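Local coordinates for protein V-type ATP synthase alpha chain (Nanoarchaeum equitans Kin4-M, PDB 5BN3) that is the A subunit of a V-type ATP synthase and holds adenosine-5'-diphosphate and magnesium mainly through a nucleotide-binding domain of the P-loop class, at residues 32-37 with 44-49; 64-69 with 181-186; 245-250 with 316-321; 293-298 with 323-328; 348-353 with 391-396. All coordinates share one frame; numbering follows the deposited sequence.

In the fold
Followed from the N terminus, the chain closes its first loop quickly: contact 1 is a beta hairpin of the barrel region, completed within a few residues. Contact 2 closes a much longer excursion of 111 residues that includes most of the barrel-sandwich region. It touches contact 1 through the salt bridge of Glu-34 with Arg-185. Contacts 3 and 4 lie in the nucleotide-binding domain and cross, their segments alternating: strand, helix, strand, helix. Contact 4 reaches back to the first two, because Glu-295 meets both Gln-46 and Arg-185. Contact 5, closing a loop of 37 residues, follows in series and packs on contact 4 at Trp-325.

Contact 1 of 5, residues 32-37 with 44-49; sequences IGEVIG and YIQVYE
Tyr-48 packs against Ile-32 and Glu-34 at the tight end of this antiparallel beta hairpin: its N donates to Ile-32 O at 2.9 Å and its CE2 lies 3.7 Å from Glu-34 CB. The phenol OH also donates to Glu-34 OE1 in the plane of the ring, but the modelled OH to OE1 separation of 2.4 Å is very short and doubtful. Gln-46 NE2 donates to Tyr-48 OH at 2.9 Å. Glu-34 has CG anti to the backbone N (chi1 -174°) and an extended chain, and its OE2 pairs with Arg-185. In the backbone, Glu-34 and Gln-46 form a hydrogen-bonded pair, and Gly-33 sits across from Val-47. The other end is a classic beta bulge: Ile-36 and Gly-37 both face Tyr-44, whose O accepts from Ile-36 N at 2.8 Å and only weakly from Gly-37 N. Packing is looser at the partly exposed margins, where the Tyr-44 ring leads away and its OH bonds Glu-39, and Ile-32 CG2 stays 4.2 Å from Tyr-48 CD2. In the N-terminal beta-barrel, strand 23-26 borders strand 31-39, strand 11-15 borders strand 42-47, and helix 293-309 offers Glu-295 to Gln-46.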
# COMPACT_ATOMS: atom_id res chain seq x y z
N ILE A 32 13.16 35.07 16.68
CA ILE A 32 13.72 34.06 17.56
C ILE A 32 13.97 32.76 16.81
O ILE A 32 13.08 32.23 16.14
CB ILE A 32 12.80 33.78 18.77
CG1 ILE A 32 12.47 35.08 19.51
CG2 ILE A 32 13.45 32.77 19.71
CD1 ILE A 32 13.69 35.77 20.10
N GLY A 33 15.20 32.25 16.90
CA GLY A 33 15.56 30.99 16.29
C GLY A 33 16.43 30.17 17.23
O GLY A 33 16.89 30.68 18.25
N GLU A 34 16.65 28.91 16.88
CA GLU A 34 17.49 28.04 17.69
C GLU A 34 18.37 27.18 16.78
O GLU A 34 17.88 26.55 15.85
CB GLU A 34 16.62 27.14 18.58
CG GLU A 34 17.38 26.28 19.57
CD GLU A 34 16.47 25.39 20.39
OE1 GLU A 34 15.27 25.26 20.04
OE2 GLU A 34 16.94 24.81 21.39
N VAL A 35 19.68 27.18 17.05
CA VAL A 35 20.61 26.35 16.28
C VAL A 35 20.39 24.88 16.61
O VAL A 35 20.46 24.48 17.77
CB VAL A 35 22.07 26.73 16.57
CG1 VAL A 35 23.01 25.86 15.77
CG2 VAL A 35 22.31 28.19 16.23
N ILE A 36 20.12 24.07 15.59
CA ILE A 36 19.82 22.65 15.80
C ILE A 36 20.89 21.76 15.18
O ILE A 36 20.91 20.55 15.42
CB ILE A 36 18.45 22.28 15.20
CG1 ILE A 36 18.42 22.56 13.69
CG2 ILE A 36 17.33 23.03 15.90
CD1 ILE A 36 17.11 22.21 13.02
N GLY A 37 21.76 22.36 14.39
CA GLY A 37 22.83 21.63 13.73
C GLY A 37 23.97 22.54 13.31
O GLY A 37 23.75 23.72 13.02
N TYR A 44 22.54 25.37 11.16
CA TYR A 44 21.16 25.08 10.78
C TYR A 44 20.23 25.54 11.89
O TYR A 44 20.32 25.08 13.03
CB TYR A 44 20.99 23.59 10.46
CG TYR A 44 21.78 23.16 9.24
CD1 TYR A 44 23.14 22.87 9.34
CD2 TYR A 44 21.18 23.07 8.00
CE1 TYR A 44 23.87 22.49 8.22
CE2 TYR A 44 21.90 22.69 6.88
CZ TYR A 44 23.24 22.40 7.00
OH TYR A 44 23.96 22.03 5.89
N ILE A 45 19.35 26.47 11.54
CA ILE A 45 18.53 27.17 12.52
C ILE A 45 17.05 26.97 12.25
O ILE A 45 16.58 27.25 11.14
CB ILE A 45 18.85 28.68 12.49
CG1 ILE A 45 20.32 28.92 12.83
CG2 ILE A 45 17.95 29.44 13.44
CD1 ILE A 45 20.88 30.20 12.26
N GLN A 46 16.30 26.50 13.25
CA GLN A 46 14.85 26.50 13.13
C GLN A 46 14.28 27.78 13.72
O GLN A 46 14.57 28.15 14.86
CB GLN A 46 14.22 25.23 13.73
CG GLN A 46 14.28 25.08 15.24
CD GLN A 46 13.70 23.75 15.70
OE1 GLN A 46 13.86 22.73 15.03
NE2 GLN A 46 13.02 23.76 16.84
N VAL A 47 13.49 28.48 12.91
CA VAL A 47 12.97 29.79 13.26
C VAL A 47 11.55 29.67 13.81
O VAL A 47 10.71 29.01 13.21
CB VAL A 47 12.99 30.73 12.04
CG1 VAL A 47 12.51 32.12 12.42
CG2 VAL A 47 14.39 30.80 11.47
N TYR A 48 11.30 30.31 14.95
CA TYR A 48 10.01 30.22 15.62
C TYR A 48 9.06 31.34 15.19
O TYR A 48 8.15 31.72 15.92
CB TYR A 48 10.19 30.21 17.13
CG TYR A 48 10.99 29.03 17.61
CD1 TYR A 48 10.40 27.79 17.76
CD2 TYR A 48 12.34 29.15 17.89
CE1 TYR A 48 11.12 26.69 18.19
CE2 TYR A 48 13.08 28.06 18.32
CZ TYR A 48 12.46 26.84 18.47
OH TYR A 48 13.19 25.75 18.89
N GLU A 49 9.29 31.86 13.99
CA GLU A 49 8.43 32.88 13.41
C GLU A 49 8.39 32.69 11.90
O GLU A 49 9.18 31.91 11.35
CB GLU A 49 8.92 34.28 13.77
CG GLU A 49 8.04 35.00 14.79
CD GLU A 49 8.83 35.61 15.94
OE1 GLU A 49 10.06 35.41 16.00
OE2 GLU A 49 8.21 36.29 16.78

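Contact 2 of 5, residues 64-69 with 181-186; sequences GKPLTI and EWPIRK
Trp-182 turns its ring mainly to partners of its own segment, while its carbonyl accepts a bond from Ile-69 N. Pro-183 CD rests over one face of the indole, 3.4 Å above the plane and toward the rim, and Arg-188 adds a cation-pi interaction. At the edge, Trp-182 NE1 donates to Lys-186 O at 2.8 Å; the oxygen lies in the ring plane, whereas NE1 stands above the plane of that carbonyl. Across the contact the rings of Pro-66 and Pro-183 lie side by side and point the same way, with CG to CG 4.2 Å apart. The backbones make a short two-stranded antiparallel sheet, strand 68-71 with strand 180-183, which returns the chain after its passage through the barrel-sandwich region. Its last rung runs into a type I turn from Pro-183 to Lys-186. There Leu-67 O takes Ile-184 N at 3.0 Å and also a water that accepts from Arg-185 N. Ile-184 holds CG1 between its backbone N and carbonyl carbon (chi1 60°), close to Leu-67 O; its CD1 meets Leu-67 CD2 at 3.8 Å. Its other branch, CG2, touches Ile-69 CG2 at 3.7 Å, the two side chains crossing at about a right angle. Near the partly exposed margin, a second water lies 2.6 Å from Thr-68 OG1 and binds Glu-181 OE2 weakly.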
# COMPACT_ATOMS: atom_id res chain seq x y z
N GLY A 64 24.12 33.49 23.07
CA GLY A 64 24.92 32.71 23.99
C GLY A 64 24.11 31.97 25.04
O GLY A 64 24.66 31.45 26.01
N LYS A 65 22.79 31.91 24.83
CA LYS A 65 21.91 31.24 25.76
C LYS A 65 20.97 30.27 25.07
O LYS A 65 20.67 30.43 23.89
N PRO A 66 20.52 29.24 25.80
CA PRO A 66 19.55 28.29 25.26
C PRO A 66 18.13 28.80 25.42
O PRO A 66 17.92 29.86 26.01
CB PRO A 66 19.77 27.05 26.14
CG PRO A 66 20.20 27.62 27.45
CD PRO A 66 21.00 28.85 27.14
N LEU A 67 17.16 28.05 24.91
CA LEU A 67 15.76 28.44 24.99
C LEU A 67 15.24 28.20 26.40
O LEU A 67 15.25 27.07 26.89
CB LEU A 67 14.93 27.65 23.97
CG LEU A 67 13.63 28.27 23.44
CD1 LEU A 67 13.90 29.65 22.89
CD2 LEU A 67 13.01 27.39 22.37
N THR A 68 14.79 29.27 27.06
CA THR A 68 14.37 29.19 28.46
C THR A 68 12.95 29.68 28.70
O THR A 68 12.35 30.34 27.85
CB THR A 68 15.32 29.98 29.38
OG1 THR A 68 15.19 31.38 29.10
CG2 THR A 68 16.76 29.56 29.17
N ILE A 69 12.42 29.36 29.88
CA ILE A 69 11.15 29.88 30.34
C ILE A 69 11.32 30.48 31.74
O ILE A 69 12.06 29.94 32.57
CB ILE A 69 10.05 28.79 30.37
CG1 ILE A 69 8.73 29.34 30.90
CG2 ILE A 69 10.49 27.61 31.22
CD1 ILE A 69 8.17 30.47 30.06
N GLU A 181 15.15 31.30 35.54
CA GLU A 181 15.04 30.81 34.17
C GLU A 181 15.51 29.37 34.07
O GLU A 181 16.41 28.95 34.80
CB GLU A 181 15.86 31.69 33.22
CG GLU A 181 15.34 33.11 33.07
CD GLU A 181 16.14 33.91 32.06
OE1 GLU A 181 17.35 33.65 31.92
OE2 GLU A 181 15.55 34.80 31.40
N TRP A 182 14.89 28.60 33.18
CA TRP A 182 15.27 27.21 32.99
C TRP A 182 15.15 26.79 31.53
O TRP A 182 14.15 27.10 30.87
CB TRP A 182 14.42 26.30 33.87
CG TRP A 182 14.92 24.89 33.90
CD1 TRP A 182 14.52 23.86 33.10
CD2 TRP A 182 15.94 24.37 34.76
NE1 TRP A 182 15.22 22.72 33.42
CE2 TRP A 182 16.09 23.01 34.43
CE3 TRP A 182 16.73 24.91 35.77
CZ2 TRP A 182 17.01 22.18 35.09
CZ3 TRP A 182 17.63 24.10 36.42
CH2 TRP A 182 17.77 22.75 36.08
N PRO A 183 16.16 26.08 31.01
CA PRO A 183 16.14 25.58 29.63
C PRO A 183 15.04 24.54 29.45
O PRO A 183 15.06 23.52 30.14
CB PRO A 183 17.52 24.92 29.47
CG PRO A 183 18.37 25.51 30.57
CD PRO A 183 17.42 25.74 31.70
N ILE A 184 14.10 24.78 28.54
CA ILE A 184 12.94 23.91 28.38
C ILE A 184 13.27 22.51 27.86
O ILE A 184 12.50 21.58 28.06
CB ILE A 184 11.86 24.55 27.48
CG1 ILE A 184 12.42 24.83 26.08
CG2 ILE A 184 11.32 25.82 28.11
CD1 ILE A 184 11.39 25.39 25.11
N ARG A 185 14.41 22.37 27.19
CA ARG A 185 14.82 21.07 26.66
C ARG A 185 15.50 20.20 27.72
O ARG A 185 15.84 19.05 27.46
CB ARG A 185 15.76 21.23 25.46
CG ARG A 185 15.11 21.84 24.23
CD ARG A 185 16.05 21.82 23.04
NE ARG A 185 15.45 22.46 21.87
CZ ARG A 185 14.65 21.83 21.02
NH1 ARG A 185 14.36 20.55 21.19
NH2 ARG A 185 14.14 22.49 19.98
N LYS A 186 15.68 20.76 28.91
CA LYS A 186 16.38 20.08 29.98
C LYS A 186 15.42 19.71 31.10
O LYS A 186 14.80 20.59 31.71
CB LYS A 186 17.49 20.98 30.53
CG LYS A 186 18.36 20.35 31.60
CD LYS A 186 19.47 21.32 32.00
CE LYS A 186 20.34 20.75 33.11
NZ LYS A 186 21.39 21.72 33.53
O HOH W 1 16.31 24.36 26.16
O HOH W 2 13.40 33.24 29.17

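Contact 3 of 5, residues 245-250 with 316-321; sequences VIYIGC and VVNADS
Tyr-247 lies against Asn-318 and Asp-320 on one face of two adjacent parallel strands, in register from Val-245 with Val-316 to Cys-250 with Ser-321. Tyr-247 has CG anti to its backbone N (chi1 -162°), and the end of its side chain comes nearer the other strand: CD2 is 3.8 Å from Asn-318 CB, and Asn-318 O lies over one ring face. The Tyr-247 OH then makes a weak hydrogen bond of 3.2 Å to Asp-320 OD2. Asp-320 also places CG anti to its backbone N (chi1 -180°), running beside the tyrosine with its carboxylate almost perpendicular to the ring. Further along this face, Val-316 has CG1 between its backbone N and carbonyl carbon, against Val-245 CG2 at 3.7 Å. On the reverse face Ile-248 CD1 meets Val-317 CG1, also at 3.7 Å, where Ile-248 also touches Ser-297 of helix 293-309. A cis peptide precedes Ser-321; Cys-250 N reaches Asp-320 O at 2.7 Å from above the carbonyl plane, and Ser-321 N returns a bond to Cys-250 O. Ser-321 OG bonds Ser-380 OG and caps the following helix at Ser-323 N. Asn-318 ND2 is held by Asn-233, but OD1 of Asn-318, buried, has no partner in the model. Asp-320 OD2 also bonds Thr-230 of the P-loop and the side chain comes about 4 Å from magnesium, a placement consistent with a Walker B aspartate, to which Tyr-247 OH adds its weak bond.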
# COMPACT_ATOMS: atom_id res chain seq x y z
N VAL A 245 -3.27 22.73 36.63
CA VAL A 245 -3.61 22.19 35.32
C VAL A 245 -2.92 23.01 34.23
O VAL A 245 -3.04 24.24 34.19
CB VAL A 245 -5.13 22.21 35.08
CG1 VAL A 245 -5.45 21.79 33.65
CG2 VAL A 245 -5.83 21.30 36.06
N ILE A 246 -2.20 22.33 33.34
CA ILE A 246 -1.58 22.99 32.20
C ILE A 246 -2.16 22.45 30.91
O ILE A 246 -1.99 21.27 30.59
CB ILE A 246 -0.05 22.80 32.21
CG1 ILE A 246 0.53 23.43 33.47
CG2 ILE A 246 0.57 23.42 30.97
CD1 ILE A 246 1.92 22.96 33.79
N TYR A 247 -2.84 23.31 30.16
CA TYR A 247 -3.42 22.90 28.88
C TYR A 247 -2.56 23.42 27.73
O TYR A 247 -2.43 24.63 27.54
CB TYR A 247 -4.86 23.40 28.74
CG TYR A 247 -5.63 22.67 27.66
CD1 TYR A 247 -5.55 23.06 26.34
CD2 TYR A 247 -6.45 21.60 27.99
CE1 TYR A 247 -6.26 22.39 25.35
CE2 TYR A 247 -7.16 20.93 27.01
CZ TYR A 247 -7.06 21.33 25.70
OH TYR A 247 -7.77 20.66 24.73
N ILE A 248 -1.98 22.50 26.97
CA ILE A 248 -1.19 22.88 25.81
C ILE A 248 -1.98 22.70 24.52
O ILE A 248 -2.26 21.57 24.10
CB ILE A 248 0.11 22.05 25.71
CG1 ILE A 248 0.83 22.00 27.06
CG2 ILE A 248 1.03 22.62 24.64
CD1 ILE A 248 2.12 21.20 27.05
N GLY A 249 -2.35 23.81 23.90
CA GLY A 249 -2.95 23.78 22.58
C GLY A 249 -1.86 23.74 21.53
O GLY A 249 -1.36 24.78 21.11
N CYS A 250 -1.48 22.53 21.13
CA CYS A 250 -0.39 22.34 20.18
C CYS A 250 -0.93 22.15 18.77
O CYS A 250 -1.36 21.06 18.40
CB CYS A 250 0.45 21.13 20.60
SG CYS A 250 1.88 20.80 19.54
N VAL A 316 -1.24 18.23 36.25
CA VAL A 316 -1.61 17.51 35.04
C VAL A 316 -1.34 18.36 33.81
O VAL A 316 -1.67 19.55 33.78
CB VAL A 316 -3.08 17.01 35.06
CG1 VAL A 316 -4.03 18.16 35.33
CG2 VAL A 316 -3.43 16.32 33.75
N VAL A 317 -0.70 17.76 32.81
CA VAL A 317 -0.50 18.42 31.53
C VAL A 317 -1.36 17.74 30.47
O VAL A 317 -1.26 16.53 30.27
CB VAL A 317 0.98 18.38 31.08
CG1 VAL A 317 1.10 18.79 29.63
CG2 VAL A 317 1.82 19.29 31.94
N ASN A 318 -2.20 18.53 29.80
CA ASN A 318 -2.96 18.04 28.65
C ASN A 318 -2.34 18.59 27.37
O ASN A 318 -2.21 19.80 27.22
CB ASN A 318 -4.43 18.46 28.74
CG ASN A 318 -5.11 18.00 30.02
OD1 ASN A 318 -5.14 18.72 31.02
ND2 ASN A 318 -5.66 16.79 29.99
N ALA A 319 -1.96 17.70 26.46
CA ALA A 319 -1.36 18.13 25.19
C ALA A 319 -2.24 17.76 24.00
O ALA A 319 -2.43 16.58 23.70
CB ALA A 319 0.03 17.53 25.04
N ASP A 320 -2.76 18.78 23.32
CA ASP A 320 -3.71 18.62 22.23
C ASP A 320 -3.27 19.49 21.05
O ASP A 320 -3.48 20.70 21.08
CB ASP A 320 -5.10 19.05 22.72
CG ASP A 320 -6.18 18.91 21.66
OD1 ASP A 320 -6.01 18.12 20.71
OD2 ASP A 320 -7.22 19.60 21.78
N SER A 321 -2.66 18.90 20.02
CA SER A 321 -2.45 17.46 19.90
C SER A 321 -0.98 17.15 19.58
O SER A 321 -0.32 17.94 18.90
CB SER A 321 -3.35 16.90 18.80
OG SER A 321 -2.79 15.74 18.22

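Contact 4 of 5, residues 293-298 with 323-328; sequences AREASI and SRWAEA
Arg-294 NH1 is the polar centre where helices 293-309 and 322-335 meet. It donates to Arg-324 O at 3.0 Å and, in a salt bridge, to Glu-327 OE1 at 2.8 Å; both oxygens lie in the guanidinium plane, although OE1 is approached from above the plane of its carboxylate. Arg-294 sets out with CG anti to the carbonyl carbon (chi1 -67°) and runs extended as far as NE, carrying the guanidinium to the Arg-324 carbonyl. The apolar half belongs to Trp-325. Ile-298 CG2 forms a CH-pi contact over the six-membered ring, 4.0 Å from its centroid, and at the indole edge NE1 makes a straight but weak bond of 3.4 Å to Glu-295 OE2. One shell out, Arg-324 O also takes Ala-328 N of its own helix, from the opposite face of the carbonyl plane to NH1. Arg-294 NH2 is engaged by Ser-287 O, and Glu-295 OE1 by a salt bridge with Arg-185. Glu-327 OE2 bonds Thr-257 of the neighbouring NEQ263 chain, while Arg-324 pairs with Glu-252 and makes cation-pi contacts with Tyr-256 and Tyr-297 of that chain. The axes of 293-298 and 323-328 pass 8.6 Å apart at 131°. The strand-helix order, helix 293-309 leading through strand 314-320 to helix 322-335, fits the alpha/beta nucleotide-binding domain of P-loop type, here next to the NEQ263 chain.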
# COMPACT_ATOMS: atom_id res chain seq x y z
N ALA A 293 7.26 26.41 16.61
CA ALA A 293 6.87 26.79 17.96
C ALA A 293 5.98 25.73 18.62
O ALA A 293 5.73 25.80 19.83
CB ALA A 293 6.19 28.14 17.95
N ARG A 294 5.49 24.78 17.84
CA ARG A 294 4.75 23.64 18.38
C ARG A 294 5.65 22.79 19.25
O ARG A 294 5.24 22.33 20.32
CB ARG A 294 4.18 22.77 17.26
CG ARG A 294 3.10 23.43 16.43
CD ARG A 294 2.57 22.46 15.38
NE ARG A 294 1.77 23.14 14.37
CZ ARG A 294 1.33 22.57 13.26
NH1 ARG A 294 1.61 21.30 13.01
NH2 ARG A 294 0.61 23.27 12.40
N GLU A 295 6.88 22.56 18.79
CA GLU A 295 7.85 21.81 19.58
C GLU A 295 8.16 22.57 20.86
O GLU A 295 8.22 21.98 21.94
CB GLU A 295 9.13 21.56 18.78
CG GLU A 295 10.23 20.93 19.61
CD GLU A 295 11.33 20.30 18.78
OE1 GLU A 295 12.14 21.04 18.19
OE2 GLU A 295 11.38 19.05 18.73
N ALA A 296 8.34 23.88 20.73
CA ALA A 296 8.63 24.72 21.89
C ALA A 296 7.51 24.64 22.93
O ALA A 296 7.78 24.53 24.12
CB ALA A 296 8.85 26.15 21.45
N SER A 297 6.27 24.67 22.46
CA SER A 297 5.11 24.64 23.37
C SER A 297 5.05 23.36 24.20
O SER A 297 4.61 23.38 25.35
CB SER A 297 3.81 24.82 22.58
OG SER A 297 3.53 23.66 21.81
N ILE A 298 5.47 22.25 23.61
CA ILE A 298 5.48 20.96 24.30
C ILE A 298 6.52 20.92 25.43
O ILE A 298 6.20 20.53 26.56
CB ILE A 298 5.78 19.81 23.30
CG1 ILE A 298 4.58 19.58 22.37
CG2 ILE A 298 6.12 18.53 24.05
CD1 ILE A 298 3.33 19.07 23.09
N SER A 323 0.26 14.99 17.60
CA SER A 323 0.47 14.76 16.17
C SER A 323 0.97 16.01 15.44
O SER A 323 1.69 15.91 14.45
CB SER A 323 -0.81 14.25 15.52
OG SER A 323 -1.24 13.04 16.14
N ARG A 324 0.58 17.18 15.93
CA ARG A 324 0.98 18.44 15.30
C ARG A 324 2.46 18.72 15.56
O ARG A 324 3.15 19.30 14.72
CB ARG A 324 0.12 19.60 15.82
CG ARG A 324 -1.38 19.34 15.75
CD ARG A 324 -1.81 18.90 14.36
NE ARG A 324 -3.21 18.49 14.34
CZ ARG A 324 -3.70 17.55 13.55
NH1 ARG A 324 -2.91 16.91 12.70
NH2 ARG A 324 -4.99 17.24 13.61
N TRP A 325 2.93 18.31 16.73
CA TRP A 325 4.34 18.39 17.09
C TRP A 325 5.12 17.44 16.19
O TRP A 325 6.20 17.77 15.70
CB TRP A 325 4.52 18.02 18.57
CG TRP A 325 5.94 17.79 19.02
CD1 TRP A 325 7.08 18.35 18.50
CD2 TRP A 325 6.38 16.92 20.08
NE1 TRP A 325 8.18 17.88 19.18
CE2 TRP A 325 7.78 17.01 20.15
CE3 TRP A 325 5.71 16.08 20.97
CZ2 TRP A 325 8.53 16.28 21.08
CZ3 TRP A 325 6.45 15.36 21.89
CH2 TRP A 325 7.85 15.47 21.94
N ALA A 326 4.57 16.25 15.96
CA ALA A 326 5.19 15.29 15.06
C ALA A 326 5.29 15.84 13.64
O ALA A 326 6.29 15.60 12.95
CB ALA A 326 4.41 13.98 15.07
N GLU A 327 4.27 16.57 13.20
CA GLU A 327 4.30 17.20 11.88
C GLU A 327 5.43 18.23 11.79
O GLU A 327 6.08 18.36 10.75
CB GLU A 327 2.97 17.88 11.56
CG GLU A 327 2.97 18.61 10.22
CD GLU A 327 1.80 19.56 10.05
OE1 GLU A 327 0.92 19.60 10.94
OE2 GLU A 327 1.75 20.28 9.02
N ALA A 328 5.64 18.96 12.88
CA ALA A 328 6.71 19.95 12.93
C ALA A 328 8.07 19.28 12.79
O ALA A 328 8.92 19.75 12.04
CB ALA A 328 6.63 20.75 14.21

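Contact 5 of 5, residues 348-353 with 391-396; sequences YLLRKL and TQNTLR
The axes of the segments 349-353 and 391-395 pass 9.7 Å apart with 52° between their directions, Leu-350 CA and Asn-393 CA being 5.7 Å apart. This is helix-helix packing within the nucleotide-binding domain of P-loop type, and no hydrogen bond joins the two segments. Instead, three leucines of 348-353 pack against Asn-393, with Thr-394 and Arg-396 adding lesser contacts. Asn-393, with CG anti to its carbonyl carbon (chi1 -74°), presents CB to two of them, Leu-350 CD1 and Leu-353 CD1, each 3.7 Å away. Its ND2 lies against Leu-349, whose CD2 is 3.5 Å away, while OD1 lies by Leu-350. Thr-394 adds a lighter touch: OG1, already bonded to Val-390 O, sits 3.9 Å from Leu-353 CD1, the two side chains crossing at about a right angle. Leu-353 also touches Trp-325 of helix 322-335. The remaining partner lies toward the neighbouring NEQ263 chain. The chain of Arg-396 bends at chi3 (-55°), which swings NE aside, and NE bonds Asn-230 of that chain, while Arg-396 NH2 comes to rest 3.6 Å from Leu-350 CD2.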
# COMPACT_ATOMS: atom_id res chain seq x y z
N TYR A 348 13.97 9.30 14.38
CA TYR A 348 14.11 9.58 15.81
C TYR A 348 12.80 10.02 16.47
O TYR A 348 12.81 10.60 17.55
CB TYR A 348 15.22 10.61 16.06
CG TYR A 348 15.18 11.82 15.15
CD1 TYR A 348 14.37 12.91 15.44
CD2 TYR A 348 15.97 11.89 14.01
CE1 TYR A 348 14.33 14.02 14.62
CE2 TYR A 348 15.94 12.99 13.19
CZ TYR A 348 15.12 14.05 13.50
OH TYR A 348 15.08 15.16 12.68
N LEU A 349 11.67 9.75 15.81
CA LEU A 349 10.36 10.14 16.34
C LEU A 349 10.11 9.58 17.74
O LEU A 349 9.68 10.31 18.63
CB LEU A 349 9.25 9.69 15.39
CG LEU A 349 7.82 9.97 15.87
CD1 LEU A 349 7.59 11.47 16.04
CD2 LEU A 349 6.78 9.39 14.92
N LEU A 350 10.37 8.29 17.92
CA LEU A 350 10.14 7.64 19.21
C LEU A 350 10.97 8.27 20.33
O LEU A 350 10.46 8.49 21.43
CB LEU A 350 10.44 6.14 19.12
CG LEU A 350 10.32 5.35 20.43
CD1 LEU A 350 8.89 5.34 20.92
CD2 LEU A 350 10.84 3.93 20.26
N ARG A 351 12.23 8.56 20.04
CA ARG A 351 13.13 9.18 21.02
C ARG A 351 12.64 10.57 21.42
O ARG A 351 12.70 10.94 22.59
CB ARG A 351 14.55 9.26 20.44
CG ARG A 351 15.62 9.68 21.43
CD ARG A 351 16.97 9.83 20.74
NE ARG A 351 17.00 11.00 19.86
CZ ARG A 351 17.80 11.12 18.81
NH1 ARG A 351 18.64 10.14 18.50
NH2 ARG A 351 17.76 12.21 18.06
N LYS A 352 12.15 11.32 20.43
CA LYS A 352 11.65 12.67 20.68
C LYS A 352 10.39 12.64 21.54
O LYS A 352 10.25 13.42 22.47
CB LYS A 352 11.36 13.39 19.35
CG LYS A 352 12.61 13.83 18.60
CD LYS A 352 13.33 14.96 19.33
CE LYS A 352 14.53 15.46 18.54
NZ LYS A 352 15.13 16.68 19.16
N LEU A 353 9.46 11.74 21.20
CA LEU A 353 8.25 11.56 21.99
C LEU A 353 8.59 11.18 23.43
O LEU A 353 7.94 11.63 24.37
CB LEU A 353 7.36 10.48 21.36
CG LEU A 353 6.65 10.85 20.06
CD1 LEU A 353 5.94 9.64 19.47
CD2 LEU A 353 5.65 11.97 20.30
N THR A 391 0.78 7.20 17.00
CA THR A 391 -0.03 6.44 17.94
C THR A 391 0.74 5.24 18.49
O THR A 391 0.78 5.02 19.70
CB THR A 391 -1.32 5.92 17.28
OG1 THR A 391 -2.07 7.03 16.76
CG2 THR A 391 -2.17 5.18 18.30
N GLN A 392 1.36 4.47 17.60
CA GLN A 392 2.05 3.24 18.00
C GLN A 392 3.27 3.50 18.88
O GLN A 392 3.48 2.78 19.86
CB GLN A 392 2.41 2.40 16.78
CG GLN A 392 1.20 1.75 16.10
CD GLN A 392 0.37 0.94 17.08
OE1 GLN A 392 0.90 0.24 17.93
NE2 GLN A 392 -0.95 1.06 16.97
N ASN A 393 4.07 4.50 18.53
CA ASN A 393 5.19 4.89 19.38
C ASN A 393 4.73 5.32 20.77
O ASN A 393 5.32 4.94 21.78
CB ASN A 393 6.00 6.02 18.74
CG ASN A 393 6.85 5.55 17.58
OD1 ASN A 393 7.12 4.36 17.43
ND2 ASN A 393 7.29 6.50 16.75
N THR A 394 3.68 6.14 20.80
CA THR A 394 3.13 6.64 22.06
C THR A 394 2.64 5.51 22.97
O THR A 394 2.81 5.57 24.18
CB THR A 394 1.98 7.64 21.79
OG1 THR A 394 2.46 8.73 20.99
CG2 THR A 394 1.43 8.19 23.09
N LEU A 395 2.06 4.47 22.37
CA LEU A 395 1.54 3.34 23.15
C LEU A 395 2.63 2.56 23.88
O LEU A 395 2.36 1.86 24.86
CB LEU A 395 0.72 2.40 22.26
CG LEU A 395 -0.59 2.99 21.73
CD1 LEU A 395 -1.44 1.91 21.07
CD2 LEU A 395 -1.34 3.66 22.86
N ARG A 396 3.87 2.69 23.42
CA ARG A 396 4.98 2.01 24.09
C ARG A 396 5.65 2.91 25.13
O ARG A 396 6.64 2.53 25.75
CB ARG A 396 6.00 1.48 23.07
CG ARG A 396 5.40 0.49 22.09
CD ARG A 396 6.44 -0.47 21.54
NE ARG A 396 7.57 0.23 20.93
CZ ARG A 396 7.57 0.71 19.69
NH1 ARG A 396 6.50 0.56 18.92
NH2 ARG A 396 8.64 1.33 19.22